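Local coordinates for protein 3,4-dihydroxy-2-butanone 4-phosphate synthase (Candida albicans, PDB 1TKS) that catalyses the conversion of D-ribulose 5-phosphate to formate and 3,4-dihydroxy-2-butanone 4-phosphate in riboflavin biosynthesis, at residues 22-27 with 179-184; 37-42 with 112-117; 107-112 with 127-132; 166-169 with 174-177. All coordinates share one frame; numbering follows the deposited sequence.

Contact 1. Residues 22-27 with 179-184; sequences IVMDDE and DDCIQF
Ile22 touches Cys181 with its CG2 methyl, and Cys181 O and Phe184 with CD1, a compact illustration of how a helix is seated on a beta-sheet by a few apolar side chains. With chi1 at -66°, CG2 lies opposite the backbone N and settles against the cysteine, Ile22 CG2 being 4.0 Å from Cys181 CB. The longer branch is extended and reaches further along the helix, bringing Ile22 CD1 to 3.5 Å from Cys181 O and 4.0 Å from Phe184 CD2. This methyl reaches the ring at its edge, close to the ring plane, so the face of the phenyl plays no part in the touch. Val23 follows the alternation of the strand and turns to the far side, where it packs on Ile36 and Ile193. Met24 returns to the helix side. Its chain folds at chi2 and chi3, which sets the thioether alongside the thiol: Met24 CE is 3.6 Å from Cys181 SG, and Met24 SD is 3.9 Å from the same sulfur. No hydrogen bond joins the two segments, and all four touching residues are buried. Beyond the strand the chain turns away from helix 178-188; Asp25 OD1 bonds to NE2 of His145, probably a magnesium ligand, and may help to orient it. The short axes of strand 22-24 and helix 179-184 pass 10.0 Å apart and run nearly antiparallel, at 162°. Helix 178-188 packs on the side of strand 21-24 that carries Ile22 and Met24; in the mixed sheet that strand lies between 34-38 and 191-194, while Val23 meets helix 195-203 through Ile195.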
loop_
_atom_site.group_PDB
_atom_site.type_symbol
_atom_site.label_atom_id
_atom_site.label_comp_id
_atom_site.label_asym_id
_atom_site.label_seq_id
_atom_site.Cartn_x
_atom_site.Cartn_y
_atom_site.Cartn_z
ATOM N N ILE B 22 6.776 0.701 18.070
ATOM C CA ILE B 22 5.337 0.741 17.880
ATOM C C ILE B 22 4.987 2.096 18.470
ATOM O O ILE B 22 5.352 2.396 19.607
ATOM C CB ILE B 22 4.625 -0.378 18.656
ATOM C CG1 ILE B 22 5.018 -1.733 18.070
ATOM C CG2 ILE B 22 3.109 -0.187 18.582
ATOM C CD1 ILE B 22 4.618 -2.927 18.922
ATOM N N VAL B 23 4.301 2.920 17.689
ATOM C CA VAL B 23 3.954 4.260 18.130
ATOM C C VAL B 23 2.448 4.517 18.190
ATOM O O VAL B 23 1.744 4.316 17.205
ATOM C CB VAL B 23 4.616 5.301 17.192
ATOM C CG1 VAL B 23 4.270 6.704 17.626
ATOM C CG2 VAL B 23 6.133 5.104 17.195
ATOM N N MET B 24 1.970 4.954 19.356
ATOM C CA MET B 24 0.554 5.277 19.573
ATOM C C MET B 24 0.502 6.794 19.763
ATOM O O MET B 24 1.534 7.423 20.006
ATOM C CB MET B 24 0.019 4.641 20.859
ATOM C CG MET B 24 0.579 3.310 21.234
ATOM S SD MET B 24 0.257 2.043 19.973
ATOM C CE MET B 24 -1.391 1.618 20.326
ATOM N N ASP B 25 -0.683 7.384 19.641
ATOM C CA ASP B 25 -0.833 8.826 19.844
ATOM C C ASP B 25 -0.571 9.187 21.300
ATOM O O ASP B 25 0.158 10.133 21.596
ATOM C CB ASP B 25 -2.244 9.286 19.479
ATOM C CG ASP B 25 -2.457 9.382 17.990
ATOM O OD1 ASP B 25 -1.486 9.692 17.272
ATOM O OD2 ASP B 25 -3.601 9.167 17.539
ATOM N N ASP B 26 -1.200 8.449 22.207
ATOM C CA ASP B 26 -1.014 8.670 23.635
ATOM C C ASP B 26 -1.266 7.365 24.380
ATOM O O ASP B 26 -1.104 6.291 23.805
ATOM C CB ASP B 26 -1.909 9.815 24.150
ATOM C CG ASP B 26 -3.388 9.625 23.841
ATOM O OD1 ASP B 26 -4.092 10.656 23.800
ATOM O OD2 ASP B 26 -3.850 8.484 23.657
ATOM N N GLU B 27 -1.646 7.442 25.648
ATOM C CA GLU B 27 -1.860 6.225 26.419
ATOM C C GLU B 27 -3.219 5.546 26.258
ATOM O O GLU B 27 -3.417 4.448 26.770
ATOM C CB GLU B 27 -1.624 6.501 27.910
ATOM C CG GLU B 27 -0.275 7.124 28.236
ATOM C CD GLU B 27 0.044 7.071 29.719
ATOM O OE1 GLU B 27 -0.897 6.929 30.528
ATOM O OE2 GLU B 27 1.234 7.181 30.083
ATOM N N ASP B 179 -4.035 -2.971 23.240
ATOM C CA ASP B 179 -3.854 -4.321 23.747
ATOM C C ASP B 179 -3.164 -5.227 22.741
ATOM O O ASP B 179 -2.230 -5.952 23.084
ATOM C CB ASP B 179 -5.195 -4.920 24.174
ATOM C CG ASP B 179 -5.638 -4.426 25.538
ATOM O OD1 ASP B 179 -4.892 -3.637 26.149
ATOM O OD2 ASP B 179 -6.725 -4.829 26.002
ATOM N N ASP B 180 -3.608 -5.181 21.492
ATOM C CA ASP B 180 -2.992 -6.014 20.473
ATOM C C ASP B 180 -1.564 -5.551 20.183
ATOM O O ASP B 180 -0.705 -6.363 19.848
ATOM C CB ASP B 180 -3.836 -6.009 19.198
ATOM C CG ASP B 180 -5.024 -6.960 19.281
ATOM O OD1 ASP B 180 -5.916 -6.887 18.413
ATOM O OD2 ASP B 180 -5.060 -7.791 20.215
ATOM N N CYS B 181 -1.306 -4.255 20.323
ATOM C CA CYS B 181 0.039 -3.739 20.083
ATOM C C CYS B 181 0.997 -4.226 21.158
ATOM O O CYS B 181 2.156 -4.534 20.876
ATOM C CB CYS B 181 0.039 -2.209 20.055
ATOM S SG CYS B 181 -0.740 -1.503 18.577
ATOM N N ILE B 182 0.512 -4.272 22.395
ATOM C CA ILE B 182 1.311 -4.739 23.521
ATOM C C ILE B 182 1.675 -6.197 23.258
ATOM O O ILE B 182 2.817 -6.612 23.446
ATOM C CB ILE B 182 0.512 -4.625 24.842
ATOM C CG1 ILE B 182 0.278 -3.152 25.172
ATOM C CG2 ILE B 182 1.250 -5.335 25.970
ATOM C CD1 ILE B 182 -0.574 -2.918 26.402
ATOM N N GLN B 183 0.690 -6.967 22.806
ATOM C CA GLN B 183 0.901 -8.375 22.490
ATOM C C GLN B 183 1.924 -8.526 21.362
ATOM O O GLN B 183 2.819 -9.370 21.431
ATOM C CB GLN B 183 -0.433 -9.015 22.088
ATOM C CG GLN B 183 -0.338 -10.107 21.036
ATOM C CD GLN B 183 0.505 -11.276 21.477
ATOM O OE1 GLN B 183 0.215 -11.920 22.483
ATOM N NE2 GLN B 183 1.561 -11.562 20.722
ATOM N N PHE B 184 1.784 -7.694 20.333
ATOM C CA PHE B 184 2.682 -7.724 19.180
ATOM C C PHE B 184 4.102 -7.361 19.610
ATOM O O PHE B 184 5.078 -7.979 19.178
ATOM C CB PHE B 184 2.193 -6.737 18.114
ATOM C CG PHE B 184 2.913 -6.856 16.799
ATOM C CD1 PHE B 184 2.496 -7.776 15.840
ATOM C CD2 PHE B 184 4.025 -6.063 16.531
ATOM C CE1 PHE B 184 3.180 -7.909 14.632
ATOM C CE2 PHE B 184 4.717 -6.186 15.331
ATOM C CZ PHE B 184 4.295 -7.112 14.379
#

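Contact 2. Residues 37-42 with 112-117; sequences MAAELI and SLANPN
Ala114, the last residue of helix 103-114, presses its methyl into the turn formed by Ala39 and Glu40, a worked case of small side chains letting two backbones come close. The packed part consists of a single methyl facing three atoms: Ala114 CB lies 3.9 Å from Ala39 CB, 3.7 Å from Glu40 N and 3.8 Å from Glu40 CB. The chains here are correspondingly near, with the CA atoms of Glu40 and Ala114 separated by 5.3 Å. The turn that receives the methyl follows strand 34-38 and is drawn in by a backbone bond of 3.1 Å from Leu41 N to Ala38 O.

Away from this spot the contact opens quickly. Glu40 gives its CB to the packing, but its chi1 of 61° sets CG between the backbone N and the carbonyl carbon, and the extended chain beyond takes the carboxylate off to the backbone N of Gln159, which bonds to OE2. On the other segment the chain leaves the helix at Asn115 and runs into exposed Pro116 and Asn117. There Asn115 OD1 accepts from Asn117 N at 2.9 Å, the signature of an Asx turn, with an N-H...O angle of 159°. Near the helix end, the carbonyl of Ala114 is bonded by NH2 of Arg66.

The chemistry therefore implies association by van der Waals packing, with no polar link across the segments: the methyls of Ala39 and Ala114 meet the backbone N and CB of Glu40, while Glu40 OE2, Asn115 OD1 and Ala114 O find their partners on their own segment or elsewhere in the fold.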
loop_
_atom_site.group_PDB
_atom_site.type_symbol
_atom_site.label_atom_id
_atom_site.label_comp_id
_atom_site.label_asym_id
_atom_site.label_seq_id
_atom_site.Cartn_x
_atom_site.Cartn_y
_atom_site.Cartn_z
ATOM N N MET B 37 10.380 3.096 11.837
ATOM C CA MET B 37 11.820 2.890 11.980
ATOM C C MET B 37 12.566 3.842 11.064
ATOM O O MET B 37 11.968 4.472 10.194
ATOM C CB MET B 37 12.225 1.432 11.688
ATOM C CG MET B 37 12.212 0.983 10.220
ATOM S SD MET B 37 13.121 -0.562 9.986
ATOM C CE MET B 37 14.809 -0.005 10.020
ATOM N N ALA B 38 13.872 3.949 11.277
ATOM C CA ALA B 38 14.718 4.830 10.483
ATOM C C ALA B 38 14.711 4.420 9.014
ATOM O O ALA B 38 14.962 3.265 8.683
ATOM C CB ALA B 38 16.140 4.804 11.025
ATOM N N ALA B 39 14.429 5.376 8.135
ATOM C CA ALA B 39 14.383 5.097 6.704
ATOM C C ALA B 39 15.705 4.562 6.166
ATOM O O ALA B 39 15.726 3.629 5.356
ATOM C CB ALA B 39 13.978 6.360 5.936
ATOM N N GLU B 40 16.811 5.148 6.614
ATOM C CA GLU B 40 18.130 4.737 6.145
ATOM C C GLU B 40 18.559 3.357 6.616
ATOM O O GLU B 40 19.527 2.799 6.102
ATOM C CB GLU B 40 19.182 5.763 6.575
ATOM C CG GLU B 40 19.305 5.932 8.081
ATOM C CD GLU B 40 20.097 7.168 8.454
ATOM O OE1 GLU B 40 21.343 7.097 8.503
ATOM O OE2 GLU B 40 19.465 8.216 8.681
ATOM N N LEU B 41 17.833 2.789 7.571
ATOM C CA LEU B 41 18.213 1.487 8.101
ATOM C C LEU B 41 17.303 0.331 7.719
ATOM O O LEU B 41 17.596 -0.815 8.054
ATOM C CB LEU B 41 18.308 1.559 9.627
ATOM C CG LEU B 41 19.249 2.614 10.215
ATOM C CD1 LEU B 41 19.156 2.591 11.735
ATOM C CD2 LEU B 41 20.671 2.346 9.757
ATOM N N ILE B 42 16.209 0.616 7.015
ATOM C CA ILE B 42 15.287 -0.452 6.639
ATOM C C ILE B 42 15.831 -1.360 5.542
ATOM O O ILE B 42 16.124 -0.926 4.430
ATOM C CB ILE B 42 13.893 0.108 6.230
ATOM C CG1 ILE B 42 12.876 -1.031 6.160
ATOM C CG2 ILE B 42 13.969 0.835 4.893
ATOM C CD1 ILE B 42 11.427 -0.561 6.128
ATOM N N SER B 112 17.149 5.244 0.037
ATOM C CA SER B 112 17.599 6.261 -0.903
ATOM C C SER B 112 16.990 7.626 -0.601
ATOM O O SER B 112 17.634 8.658 -0.797
ATOM C CB SER B 112 17.270 5.829 -2.332
ATOM O OG SER B 112 17.952 4.627 -2.658
ATOM N N LEU B 113 15.752 7.648 -0.122
ATOM C CA LEU B 113 15.143 8.931 0.200
ATOM C C LEU B 113 15.860 9.550 1.394
ATOM O O LEU B 113 15.910 10.770 1.534
ATOM C CB LEU B 113 13.649 8.761 0.497
ATOM C CG LEU B 113 12.798 8.416 -0.734
ATOM C CD1 LEU B 113 11.461 7.840 -0.302
ATOM C CD2 LEU B 113 12.604 9.662 -1.591
ATOM N N ALA B 114 16.433 8.711 2.252
ATOM C CA ALA B 114 17.143 9.227 3.417
ATOM C C ALA B 114 18.586 9.625 3.086
ATOM O O ALA B 114 19.137 10.533 3.704
ATOM C CB ALA B 114 17.131 8.195 4.539
ATOM N N ASN B 115 19.185 8.952 2.105
ATOM C CA ASN B 115 20.573 9.216 1.713
ATOM C C ASN B 115 20.813 10.651 1.243
ATOM O O ASN B 115 20.233 11.094 0.255
ATOM C CB ASN B 115 20.999 8.244 0.608
ATOM C CG ASN B 115 22.507 8.152 0.462
ATOM O OD1 ASN B 115 23.205 9.166 0.452
ATOM N ND2 ASN B 115 23.016 6.932 0.337
ATOM N N PRO B 116 21.690 11.390 1.943
ATOM C CA PRO B 116 22.015 12.782 1.608
ATOM C C PRO B 116 22.582 12.971 0.206
ATOM O O PRO B 116 22.501 14.060 -0.359
ATOM C CB PRO B 116 23.035 13.174 2.677
ATOM C CG PRO B 116 22.713 12.283 3.816
ATOM C CD PRO B 116 22.420 10.964 3.148
ATOM N N ASN B 117 23.162 11.915 -0.354
ATOM C CA ASN B 117 23.750 12.006 -1.683
ATOM C C ASN B 117 22.744 11.793 -2.808
ATOM O O ASN B 117 23.060 12.020 -3.976
ATOM C CB ASN B 117 24.899 11.004 -1.822
ATOM C CG ASN B 117 26.001 11.243 -0.809
ATOM O OD1 ASN B 117 26.518 12.355 -0.689
ATOM N ND2 ASN B 117 26.370 10.199 -0.075
#

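Contact 3. Residues 107-112 with 127-132; sequences ALTTRS and GHILPL
Ile129 packs against Thr109 and Thr110 at a classic beta bulge, where His128 and Ile129 both face Cys91; helix 103-114 packs here on strand 129-134, and Thr110 also touches Val60 of the parallel strand 59-63. The apolar part is small and buried. Thr109 CG2 comes within 3.7 Å of Ile129 CG1 and 3.9 Å of Ile129 CB, the two side chains passing each other in opposite directions. Val60 also lies against Ile129.

A separate van der Waals touch sets a hydroxyl oxygen on a methyl: Thr110 approaches nearly at a right angle, with Thr110 OG1 3.7 Å from Ile129 CD1.

No hydrogen bond joins the two segments; the threonine hydroxyls bond elsewhere. With chi1 at -66°, Thr109 points CG2 at the isoleucine and sends OG1 along the backbone-N side, where it bonds with Phe93 N and Asp105 O. Thr110 OG1 is likewise bonded, to the helix carbonyl of Arg106. At the bulge, the ring of His128 meets that of Tyr57 of the second subunit. Within the helix, Leu108 O serves two donors of Ser112 from opposite faces of its carbonyl plane: the backbone N at 2.9 Å and the hydroxyl OG at 2.7 Å.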
loop_
_atom_site.group_PDB
_atom_site.type_symbol
_atom_site.label_atom_id
_atom_site.label_comp_id
_atom_site.label_asym_id
_atom_site.label_seq_id
_atom_site.Cartn_x
_atom_site.Cartn_y
_atom_site.Cartn_z
ATOM N N ALA B 107 12.434 -1.139 0.078
ATOM C CA ALA B 107 13.431 -0.857 1.103
ATOM C C ALA B 107 14.539 0.013 0.508
ATOM O O ALA B 107 14.993 0.966 1.141
ATOM C CB ALA B 107 14.014 -2.159 1.644
ATOM N N LEU B 108 14.966 -0.317 -0.709
ATOM C CA LEU B 108 16.018 0.442 -1.384
ATOM C C LEU B 108 15.569 1.876 -1.623
ATOM O O LEU B 108 16.329 2.817 -1.403
ATOM C CB LEU B 108 16.389 -0.218 -2.722
ATOM C CG LEU B 108 17.378 0.487 -3.663
ATOM C CD1 LEU B 108 18.675 0.805 -2.925
ATOM C CD2 LEU B 108 17.666 -0.406 -4.873
ATOM N N THR B 109 14.331 2.046 -2.069
ATOM C CA THR B 109 13.813 3.382 -2.318
ATOM C C THR B 109 13.762 4.177 -1.015
ATOM O O THR B 109 14.124 5.354 -0.981
ATOM C CB THR B 109 12.409 3.321 -2.942
ATOM O OG1 THR B 109 12.502 2.739 -4.248
ATOM C CG2 THR B 109 11.804 4.713 -3.053
ATOM N N THR B 110 13.318 3.529 0.057
ATOM C CA THR B 110 13.225 4.191 1.350
ATOM C C THR B 110 14.597 4.655 1.847
ATOM O O THR B 110 14.743 5.791 2.304
ATOM C CB THR B 110 12.567 3.262 2.390
ATOM O OG1 THR B 110 11.241 2.939 1.951
ATOM C CG2 THR B 110 12.490 3.941 3.746
ATOM N N ARG B 111 15.603 3.791 1.750
ATOM C CA ARG B 111 16.944 4.156 2.197
ATOM C C ARG B 111 17.477 5.292 1.324
ATOM O O ARG B 111 18.164 6.196 1.810
ATOM C CB ARG B 111 17.892 2.952 2.119
ATOM C CG ARG B 111 17.533 1.782 3.042
ATOM C CD ARG B 111 18.697 0.799 3.179
ATOM N NE ARG B 111 19.135 0.272 1.885
ATOM C CZ ARG B 111 18.553 -0.740 1.246
ATOM N NH1 ARG B 111 17.501 -1.355 1.775
ATOM N NH2 ARG B 111 19.017 -1.128 0.064
ATOM N N SER B 112 17.149 5.244 0.037
ATOM C CA SER B 112 17.599 6.261 -0.903
ATOM C C SER B 112 16.990 7.626 -0.601
ATOM O O SER B 112 17.634 8.658 -0.797
ATOM C CB SER B 112 17.270 5.829 -2.332
ATOM O OG SER B 112 17.952 4.627 -2.658
ATOM N N GLY B 127 5.698 6.131 -8.383
ATOM C CA GLY B 127 6.372 4.927 -7.933
ATOM C C GLY B 127 5.537 4.088 -6.987
ATOM O O GLY B 127 4.312 4.152 -7.010
ATOM N N HIS B 128 6.214 3.319 -6.138
ATOM C CA HIS B 128 5.539 2.433 -5.197
ATOM C C HIS B 128 5.729 2.801 -3.727
ATOM O O HIS B 128 5.257 2.091 -2.839
ATOM C CB HIS B 128 5.996 1.001 -5.456
ATOM C CG HIS B 128 5.611 0.487 -6.810
ATOM N ND1 HIS B 128 4.450 -0.220 -7.035
ATOM C CD2 HIS B 128 6.224 0.599 -8.013
ATOM C CE1 HIS B 128 4.365 -0.524 -8.318
ATOM N NE2 HIS B 128 5.428 -0.039 -8.934
ATOM N N ILE B 129 6.441 3.899 -3.479
ATOM C CA ILE B 129 6.653 4.396 -2.124
ATOM C C ILE B 129 5.920 5.728 -2.005
ATOM O O ILE B 129 5.911 6.531 -2.943
ATOM C CB ILE B 129 8.160 4.601 -1.804
ATOM C CG1 ILE B 129 8.802 3.258 -1.463
ATOM C CG2 ILE B 129 8.334 5.581 -0.644
ATOM C CD1 ILE B 129 8.296 2.619 -0.184
ATOM N N LEU B 130 5.300 5.943 -0.850
ATOM C CA LEU B 130 4.545 7.157 -0.575
ATOM C C LEU B 130 5.274 8.100 0.395
ATOM O O LEU B 130 5.126 7.981 1.614
ATOM C CB LEU B 130 3.173 6.785 0.014
ATOM C CG LEU B 130 2.206 5.984 -0.876
ATOM C CD1 LEU B 130 1.671 4.775 -0.107
ATOM C CD2 LEU B 130 1.052 6.877 -1.331
ATOM N N PRO B 131 6.077 9.043 -0.127
ATOM C CA PRO B 131 6.784 9.971 0.763
ATOM C C PRO B 131 5.766 10.897 1.425
ATOM O O PRO B 131 4.746 11.234 0.824
ATOM C CB PRO B 131 7.711 10.743 -0.186
ATOM C CG PRO B 131 7.902 9.799 -1.346
ATOM C CD PRO B 131 6.514 9.218 -1.521
ATOM N N LEU B 132 6.046 11.302 2.662
ATOM C CA LEU B 132 5.160 12.203 3.400
ATOM C C LEU B 132 5.966 13.410 3.854
ATOM O O LEU B 132 7.116 13.267 4.261
ATOM C CB LEU B 132 4.574 11.503 4.625
ATOM C CG LEU B 132 3.809 10.206 4.377
ATOM C CD1 LEU B 132 3.131 9.767 5.666
ATOM C CD2 LEU B 132 2.781 10.413 3.281
#

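Contact 4. Residues 166-169 with 174-177; sequences ELVR and LMMR
Met175 bends at chi2 (57°), which brings its CE alongside CG1 of Val168, held there by a chi1 of -58°. The two belong to a hairpin-like antiparallel pairing reduced to one beta bridge, Val168 with Met175, a non-hydrogen-bonded pair whose CA atoms are 4.3 Å apart. Two backbone bonds flank the pair: Arg169 N to Leu174 O at 2.7 Å, almost straight at 173°, and Met176 N to Leu167 O at 3.0 Å, in which the donor stands well above the carbonyl plane.

Side chains sort onto two faces. On one, Val168 and Met175 lie side by side, and Met175 CE also touches Glu166 CB at 3.8 Å. The carboxylate of Glu166 turns elsewhere, bonding with Ser55 OG and lying close to Asp34, a probable ligand of the substrate; Ile101 of the second subunit packs against Glu166 and Met175. On the other face the extended chain of Met176 crosses Leu167 and ends with Met176 CE 3.4 Å from Val168 O. Arg169 runs beside Leu174, whose CB sits at the guanidinium edge, and its charge is met by Asp180 and Asp172, which probably fixes its rotation. The tightest carbon pair is the methyl contact beside the bridge, Val168 CG1 to Met175 CE at 3.4 Å.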
loop_
_atom_site.group_PDB
_atom_site.type_symbol
_atom_site.label_atom_id
_atom_site.label_comp_id
_atom_site.label_asym_id
_atom_site.label_seq_id
_atom_site.Cartn_x
_atom_site.Cartn_y
_atom_site.Cartn_z
ATOM N N GLU B 166 0.584 1.110 9.276
ATOM C CA GLU B 166 -0.367 0.676 10.303
ATOM C C GLU B 166 -0.403 -0.819 10.592
ATOM O O GLU B 166 -0.548 -1.627 9.677
ATOM C CB GLU B 166 -1.789 1.103 9.918
ATOM C CG GLU B 166 -1.975 2.568 9.556
ATOM C CD GLU B 166 -1.641 2.876 8.105
ATOM O OE1 GLU B 166 -1.943 4.001 7.659
ATOM O OE2 GLU B 166 -1.080 2.003 7.412
ATOM N N LEU B 167 -0.294 -1.187 11.866
ATOM C CA LEU B 167 -0.360 -2.597 12.244
ATOM C C LEU B 167 -1.785 -3.111 12.054
ATOM O O LEU B 167 -2.747 -2.444 12.433
ATOM C CB LEU B 167 0.055 -2.776 13.706
ATOM C CG LEU B 167 1.560 -2.837 13.972
ATOM C CD1 LEU B 167 1.825 -2.589 15.443
ATOM C CD2 LEU B 167 2.111 -4.189 13.537
ATOM N N VAL B 168 -1.917 -4.295 11.465
ATOM C CA VAL B 168 -3.236 -4.886 11.244
ATOM C C VAL B 168 -3.279 -6.327 11.742
ATOM O O VAL B 168 -2.301 -7.075 11.626
ATOM C CB VAL B 168 -3.646 -4.864 9.743
ATOM C CG1 VAL B 168 -3.642 -3.435 9.218
ATOM C CG2 VAL B 168 -2.718 -5.743 8.923
ATOM N N ARG B 169 -4.423 -6.703 12.306
ATOM C CA ARG B 169 -4.634 -8.048 12.839
ATOM C C ARG B 169 -4.768 -9.067 11.717
ATOM O O ARG B 169 -5.440 -8.817 10.717
ATOM C CB ARG B 169 -5.907 -8.089 13.686
ATOM C CG ARG B 169 -5.840 -7.311 14.990
ATOM C CD ARG B 169 -7.240 -6.935 15.460
ATOM N NE ARG B 169 -8.149 -8.080 15.498
ATOM C CZ ARG B 169 -8.087 -9.060 16.394
ATOM N NH1 ARG B 169 -8.954 -10.064 16.345
ATOM N NH2 ARG B 169 -7.161 -9.038 17.342
ATOM N N LEU B 174 -8.405 -5.952 11.060
ATOM C CA LEU B 174 -8.682 -4.741 11.823
ATOM C C LEU B 174 -7.372 -4.175 12.355
ATOM O O LEU B 174 -6.453 -4.930 12.673
ATOM C CB LEU B 174 -9.637 -5.038 12.987
ATOM C CG LEU B 174 -11.045 -5.519 12.612
ATOM C CD1 LEU B 174 -11.891 -5.661 13.870
ATOM C CD2 LEU B 174 -11.696 -4.532 11.652
ATOM N N MET B 175 -7.285 -2.849 12.437
ATOM C CA MET B 175 -6.084 -2.195 12.943
ATOM C C MET B 175 -5.870 -2.582 14.402
ATOM O O MET B 175 -6.829 -2.731 15.165
ATOM C CB MET B 175 -6.203 -0.672 12.807
ATOM C CG MET B 175 -5.653 -0.107 11.492
ATOM S SD MET B 175 -6.392 -0.794 9.980
ATOM C CE MET B 175 -5.086 -0.391 8.750
ATOM N N MET B 176 -4.611 -2.761 14.781
ATOM C CA MET B 176 -4.289 -3.147 16.143
ATOM C C MET B 176 -4.437 -2.012 17.137
ATOM O O MET B 176 -3.833 -0.950 16.977
ATOM C CB MET B 176 -2.861 -3.692 16.237
ATOM C CG MET B 176 -2.656 -5.036 15.576
ATOM S SD MET B 176 -1.095 -5.766 16.083
ATOM C CE MET B 176 -0.724 -6.759 14.659
ATOM N N ARG B 177 -5.247 -2.258 18.165
ATOM C CA ARG B 177 -5.481 -1.305 19.250
ATOM C C ARG B 177 -4.334 -1.508 20.238
ATOM O O ARG B 177 -3.487 -2.372 20.021
ATOM C CB ARG B 177 -6.809 -1.616 19.937
ATOM C CG ARG B 177 -8.001 -1.649 19.005
ATOM C CD ARG B 177 -8.373 -0.246 18.561
ATOM N NE ARG B 177 -9.516 -0.234 17.648
ATOM C CZ ARG B 177 -10.118 0.872 17.221
ATOM N NH1 ARG B 177 -11.142 0.795 16.385
ATOM N NH2 ARG B 177 -9.701 2.061 17.635
#

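How the contacts relate
Two clusters emerge. Contacts 1 and 4, centres about 10 Å apart, touch through a salt bridge and through Phe184, which packs on Met176 and Leu167, so the paired segments 166-169 and 174-177 are joined to helix 178-188, which follows them. Contacts 2 and 3, centres about 9 Å apart, share helix 103-114 and Ser112; Ile42 O probably bonds to Arg111 NH1. Between clusters the centres lie 22 to 25 Å apart. Strands 21-24 and 34-38, neighbours in the mixed sheet, connect contacts 1 and 2. Along the chain, contact 1 encloses the rest, contacts 2 and 3 interlace, and contact 4 follows them. The 1/4 cluster thus lies near Asp34 and His145, probable substrate and magnesium residues, while contacts 2 and 3 pack helix 103-114 across the chain's centre from contact 1.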